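Local coordinates for protein putative amidohydrolase (Unidentified, PDB 3FEQ) that probably acts as a zinc-dependent prolidase of the amidohydrolase superfamily, cleaving dipeptides that end in proline, at residues Phe336-Leu349 with Gly382-Glu394. Residues are numbered along the deposited sequence; the frame is centred on the assembly and turned at random.
Sequences FRIRAEVLGNLEAL and GNPLEDIGVVADE
Ile388 fills the cleft between the two short helices of residues 336-349, and it buries more surface here than any other residue. Its CG1 meets Ala340 CB at 3.7 Å and lies near the carbonyl O of Phe336, while CD1 reaches on to Asn345 CB at 3.6 Å, with Ala348 and Leu349 more loosely behind. Because Ile388 holds CG1 anti to its backbone N (chi1 -168°), the long branch runs in between the helices and CG2 is left to pack against Arg337 CD, 3.7 Å away.

Next to Ile388, Val391 lays CG1 over one face of the Phe336 ring, and Ala392 CB sits 3.7 Å from Phe336 CB. A second apolar group is formed by Leu349, whose CD1 touches Pro384 CB at 3.7 Å, the two side chains roughly perpendicular, and also meets Leu385 CD1 at 3.8 Å; Leu346 adds a looser touch to Leu385.

Polar groups contribute proximity rather than bonding, since no hydrogen bond joins the two segments. Asn345 and Ile388 lie alongside with their ends pointing opposite ways, which brings Asn345 ND2 to 3.4 Å from Pro384 O at an angle too poor for a bond. Arg337 CB lies against Ala392 CB, and the bends at chi2 and chi3 bring Arg337 NH1 to within 3.3 Å of Ala392 O, again without a hydrogen bond. Within the loop, Ile388 O accepts from the backbone N of both Val391 and Ala392.

The contact joins the loop between strands 377-380 and 398-403 to helices 335-340 and 345-351, all within the amidohydrolase domain of the TIM-barrel clan. Strand 56-66 lines it: Met58 touches Leu349, Thr56 touches Pro384, and Phe61 meets both Val391 and, edge-to-face, the Phe336 ring. Helices 274-282 and 302-314 pack on helix 335-340 through Ile338.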
loop_
_atom_site.group_PDB
_atom_site.type_symbol
_atom_site.label_atom_id
_atom_site.label_comp_id
_atom_site.label_asym_id
_atom_site.label_seq_id
_atom_site.Cartn_x
_atom_site.Cartn_y
_atom_site.Cartn_z
ATOM N N PHE C 336 -38.579 11.316 32.080
ATOM C CA PHE C 336 -40.006 11.153 32.330
ATOM C C PHE C 336 -40.651 12.421 32.883
ATOM O O PHE C 336 -41.685 12.864 32.378
ATOM C CB PHE C 336 -40.251 10.005 33.304
ATOM C CG PHE C 336 -40.261 8.652 32.659
ATOM C CD1 PHE C 336 -41.202 8.332 31.686
ATOM C CD2 PHE C 336 -39.343 7.690 33.033
ATOM C CE1 PHE C 336 -41.208 7.065 31.084
ATOM C CE2 PHE C 336 -39.352 6.431 32.442
ATOM C CZ PHE C 336 -40.292 6.114 31.479
ATOM N N ARG C 337 -40.052 13.010 33.916
ATOM C CA ARG C 337 -40.638 14.204 34.522
ATOM C C ARG C 337 -40.652 15.400 33.573
ATOM O O ARG C 337 -41.660 16.086 33.451
ATOM C CB ARG C 337 -39.963 14.561 35.846
ATOM C CG ARG C 337 -40.890 15.283 36.835
ATOM C CD ARG C 337 -40.839 14.677 38.235
ATOM N NE ARG C 337 -39.936 15.435 39.089
ATOM C CZ ARG C 337 -38.620 15.239 39.168
ATOM N NH1 ARG C 337 -38.032 14.273 38.469
ATOM N NH2 ARG C 337 -37.888 16.010 39.965
ATOM N N ILE C 338 -39.545 15.608 32.870
ATOM C CA ILE C 338 -39.434 16.679 31.886
ATOM C C ILE C 338 -40.539 16.579 30.847
ATOM O O ILE C 338 -41.185 17.571 30.504
ATOM C CB ILE C 338 -38.061 16.651 31.204
ATOM C CG1 ILE C 338 -36.973 16.847 32.252
ATOM C CG2 ILE C 338 -37.950 17.729 30.157
ATOM C CD1 ILE C 338 -35.589 16.534 31.759
ATOM N N ARG C 339 -40.789 15.367 30.383
ATOM C CA ARG C 339 -41.802 15.166 29.369
ATOM C C ARG C 339 -43.219 15.241 29.926
ATOM O O ARG C 339 -44.133 15.712 29.246
ATOM C CB ARG C 339 -41.573 13.846 28.654
ATOM C CG ARG C 339 -40.311 13.849 27.873
ATOM C CD ARG C 339 -40.394 12.843 26.800
ATOM N NE ARG C 339 -39.114 12.673 26.147
ATOM C CZ ARG C 339 -38.982 12.214 24.915
ATOM N NH1 ARG C 339 -40.056 11.914 24.200
ATOM N NH2 ARG C 339 -37.777 12.052 24.402
ATOM N N ALA C 340 -43.387 14.790 31.166
ATOM C CA ALA C 340 -44.676 14.845 31.826
ATOM C C ALA C 340 -45.096 16.291 32.057
ATOM O O ALA C 340 -46.270 16.620 31.966
ATOM C CB ALA C 340 -44.629 14.097 33.129
ATOM N N GLU C 341 -44.128 17.161 32.308
ATOM C CA GLU C 341 -44.427 18.532 32.667
ATOM C C GLU C 341 -44.957 19.317 31.486
ATOM O O GLU C 341 -45.488 20.407 31.650
ATOM C CB GLU C 341 -43.189 19.231 33.218
ATOM C CG GLU C 341 -42.885 18.916 34.667
ATOM C CD GLU C 341 -41.511 19.407 35.082
ATOM O OE1 GLU C 341 -40.947 20.277 34.383
ATOM O OE2 GLU C 341 -40.992 18.923 36.109
ATOM N N VAL C 342 -44.785 18.793 30.288
ATOM C CA VAL C 342 -45.226 19.535 29.123
ATOM C C VAL C 342 -46.422 18.853 28.516
ATOM O O VAL C 342 -47.453 19.483 28.331
ATOM C CB VAL C 342 -44.122 19.687 28.080
ATOM C CG1 VAL C 342 -44.655 20.370 26.843
ATOM C CG2 VAL C 342 -42.960 20.463 28.666
ATOM N N LEU C 343 -46.283 17.561 28.221
ATOM C CA LEU C 343 -47.398 16.742 27.755
ATOM C C LEU C 343 -47.851 15.938 28.965
ATOM O O LEU C 343 -47.133 15.872 29.942
ATOM C CB LEU C 343 -46.934 15.824 26.623
ATOM C CG LEU C 343 -45.819 16.371 25.716
ATOM C CD1 LEU C 343 -45.027 15.246 25.082
ATOM C CD2 LEU C 343 -46.323 17.329 24.632
ATOM N N GLY C 344 -49.035 15.344 28.937
ATOM C CA GLY C 344 -49.487 14.591 30.112
ATOM C C GLY C 344 -48.487 13.515 30.504
ATOM O O GLY C 344 -47.678 13.095 29.673
ATOM N N ASN C 345 -48.533 13.040 31.748
ATOM C CA ASN C 345 -47.734 11.868 32.072
ATOM C C ASN C 345 -48.227 10.525 31.518
ATOM O O ASN C 345 -47.505 9.531 31.582
ATOM C CB ASN C 345 -47.282 11.794 33.540
ATOM C CG ASN C 345 -48.356 12.176 34.517
ATOM O OD1 ASN C 345 -49.460 12.554 34.134
ATOM N ND2 ASN C 345 -48.031 12.091 35.806
ATOM N N LEU C 346 -49.402 10.512 30.892
ATOM C CA LEU C 346 -49.782 9.398 30.014
ATOM C C LEU C 346 -48.865 9.363 28.806
ATOM O O LEU C 346 -48.290 8.328 28.470
ATOM C CB LEU C 346 -51.216 9.547 29.525
ATOM C CG LEU C 346 -52.049 8.280 29.297
ATOM C CD1 LEU C 346 -53.034 8.502 28.164
ATOM C CD2 LEU C 346 -51.224 7.029 29.049
ATOM N N GLU C 347 -48.740 10.513 28.160
ATOM C CA GLU C 347 -47.843 10.663 27.028
ATOM C C GLU C 347 -46.382 10.326 27.375
ATOM O O GLU C 347 -45.707 9.621 26.627
ATOM C CB GLU C 347 -47.979 12.067 26.426
ATOM C CG GLU C 347 -47.205 12.288 25.135
ATOM C CD GLU C 347 -47.432 11.200 24.094
ATOM O OE1 GLU C 347 -48.599 10.780 23.911
ATOM O OE2 GLU C 347 -46.440 10.780 23.449
ATOM N N ALA C 348 -45.920 10.784 28.534
ATOM C CA ALA C 348 -44.567 10.480 29.004
ATOM C C ALA C 348 -44.334 8.972 29.108
ATOM O O ALA C 348 -43.303 8.459 28.677
ATOM C CB ALA C 348 -44.309 11.155 30.332
ATOM N N LEU C 349 -45.327 8.258 29.620
ATOM C CA LEU C 349 -45.227 6.822 29.714
ATOM C C LEU C 349 -45.374 6.134 28.358
ATOM O O LEU C 349 -44.826 5.050 28.149
ATOM C CB LEU C 349 -46.248 6.278 30.708
ATOM C CG LEU C 349 -46.109 6.695 32.176
ATOM C CD1 LEU C 349 -47.285 6.148 32.954
ATOM C CD2 LEU C 349 -44.814 6.213 32.794
ATOM N N GLY C 382 -46.719 2.350 43.505
ATOM C CA GLY C 382 -47.416 3.609 43.334
ATOM C C GLY C 382 -47.972 3.693 41.937
ATOM O O GLY C 382 -47.800 2.776 41.141
ATOM N N ASN C 383 -48.634 4.799 41.631
ATOM C CA ASN C 383 -49.317 4.935 40.362
ATOM C C ASN C 383 -48.749 6.084 39.537
ATOM O O ASN C 383 -48.931 7.251 39.882
ATOM C CB ASN C 383 -50.811 5.120 40.595
ATOM C CG ASN C 383 -51.545 5.479 39.335
ATOM O OD1 ASN C 383 -51.415 4.798 38.317
ATOM N ND2 ASN C 383 -52.293 6.578 39.375
ATOM N N PRO C 384 -48.056 5.753 38.439
ATOM C CA PRO C 384 -47.371 6.732 37.605
ATOM C C PRO C 384 -48.354 7.647 36.893
ATOM O O PRO C 384 -48.041 8.805 36.608
ATOM C CB PRO C 384 -46.616 5.864 36.594
ATOM C CG PRO C 384 -47.376 4.604 36.533
ATOM C CD PRO C 384 -47.893 4.386 37.922
ATOM N N LEU C 385 -49.556 7.138 36.661
ATOM C CA LEU C 385 -50.568 7.885 35.945
ATOM C C LEU C 385 -50.970 9.147 36.702
ATOM O O LEU C 385 -51.494 10.076 36.101
ATOM C CB LEU C 385 -51.780 6.999 35.673
ATOM C CG LEU C 385 -52.219 6.820 34.215
ATOM C CD1 LEU C 385 -51.034 6.938 33.285
ATOM C CD2 LEU C 385 -52.930 5.484 33.996
ATOM N N GLU C 386 -50.675 9.198 38.000
ATOM C CA GLU C 386 -50.947 10.387 38.806
ATOM C C GLU C 386 -49.720 11.033 39.424
ATOM O O GLU C 386 -49.660 12.250 39.565
ATOM C CB GLU C 386 -51.958 10.078 39.896
ATOM C CG GLU C 386 -53.308 10.712 39.644
ATOM C CD GLU C 386 -54.446 9.833 40.103
ATOM O OE1 GLU C 386 -55.288 9.459 39.257
ATOM O OE2 GLU C 386 -54.484 9.494 41.307
ATOM N N ASP C 387 -48.765 10.217 39.842
ATOM C CA ASP C 387 -47.461 10.741 40.218
ATOM C C ASP C 387 -46.363 10.219 39.291
ATOM O O ASP C 387 -45.970 9.058 39.364
ATOM C CB ASP C 387 -47.136 10.421 41.676
ATOM C CG ASP C 387 -45.791 10.978 42.109
ATOM O OD1 ASP C 387 -45.413 12.080 41.640
ATOM O OD2 ASP C 387 -45.108 10.314 42.918
ATOM N N ILE C 388 -45.859 11.096 38.431
ATOM C CA ILE C 388 -44.821 10.719 37.492
ATOM C C ILE C 388 -43.516 10.417 38.213
ATOM O O ILE C 388 -42.662 9.704 37.689
ATOM C CB ILE C 388 -44.597 11.808 36.430
ATOM C CG1 ILE C 388 -43.735 11.274 35.286
ATOM C CG2 ILE C 388 -43.976 13.056 37.051
ATOM C CD1 ILE C 388 -44.285 10.048 34.618
ATOM N N GLY C 389 -43.391 10.916 39.437
ATOM C CA GLY C 389 -42.199 10.697 40.237
ATOM C C GLY C 389 -41.928 9.254 40.629
ATOM O O GLY C 389 -40.819 8.939 41.042
ATOM N N VAL C 390 -42.923 8.371 40.502
ATOM C CA VAL C 390 -42.735 6.957 40.876
ATOM C C VAL C 390 -41.866 6.241 39.850
ATOM O O VAL C 390 -41.379 5.135 40.084
ATOM C CB VAL C 390 -44.077 6.176 41.123
ATOM C CG1 VAL C 390 -45.080 7.022 41.879
ATOM C CG2 VAL C 390 -44.684 5.663 39.838
ATOM N N VAL C 391 -41.652 6.911 38.727
ATOM C CA VAL C 391 -40.832 6.393 37.658
ATOM C C VAL C 391 -39.607 7.269 37.479
ATOM O O VAL C 391 -38.546 6.783 37.117
ATOM C CB VAL C 391 -41.603 6.369 36.336
ATOM C CG1 VAL C 391 -40.813 5.663 35.313
ATOM C CG2 VAL C 391 -42.912 5.654 36.501
ATOM N N ALA C 392 -39.750 8.558 37.760
ATOM C CA ALA C 392 -38.718 9.531 37.413
ATOM C C ALA C 392 -37.820 9.902 38.582
ATOM O O ALA C 392 -37.346 11.030 38.661
ATOM C CB ALA C 392 -39.350 10.777 36.815
ATOM N N ASP C 393 -37.554 8.949 39.468
ATOM C CA ASP C 393 -36.794 9.237 40.682
ATOM C C ASP C 393 -35.552 8.361 40.908
ATOM O O ASP C 393 -35.193 8.067 42.052
ATOM C CB ASP C 393 -37.708 9.155 41.895
ATOM C CG ASP C 393 -37.193 9.961 43.053
ATOM O OD1 ASP C 393 -36.814 9.348 44.077
ATOM O OD2 ASP C 393 -37.130 11.203 42.918
ATOM N N GLU C 394 -34.895 7.965 39.817
ATOM C CA GLU C 394 -33.661 7.162 39.866
ATOM C C GLU C 394 -33.800 5.837 40.635
ATOM O O GLU C 394 -33.250 5.683 41.732
ATOM C CB GLU C 394 -32.486 7.987 40.417
ATOM C CG GLU C 394 -31.167 7.793 39.671
ATOM C CD GLU C 394 -30.463 6.483 40.007
ATOM O OE1 GLU C 394 -30.251 5.664 39.084
ATOM O OE2 GLU C 394 -30.106 6.277 41.187
#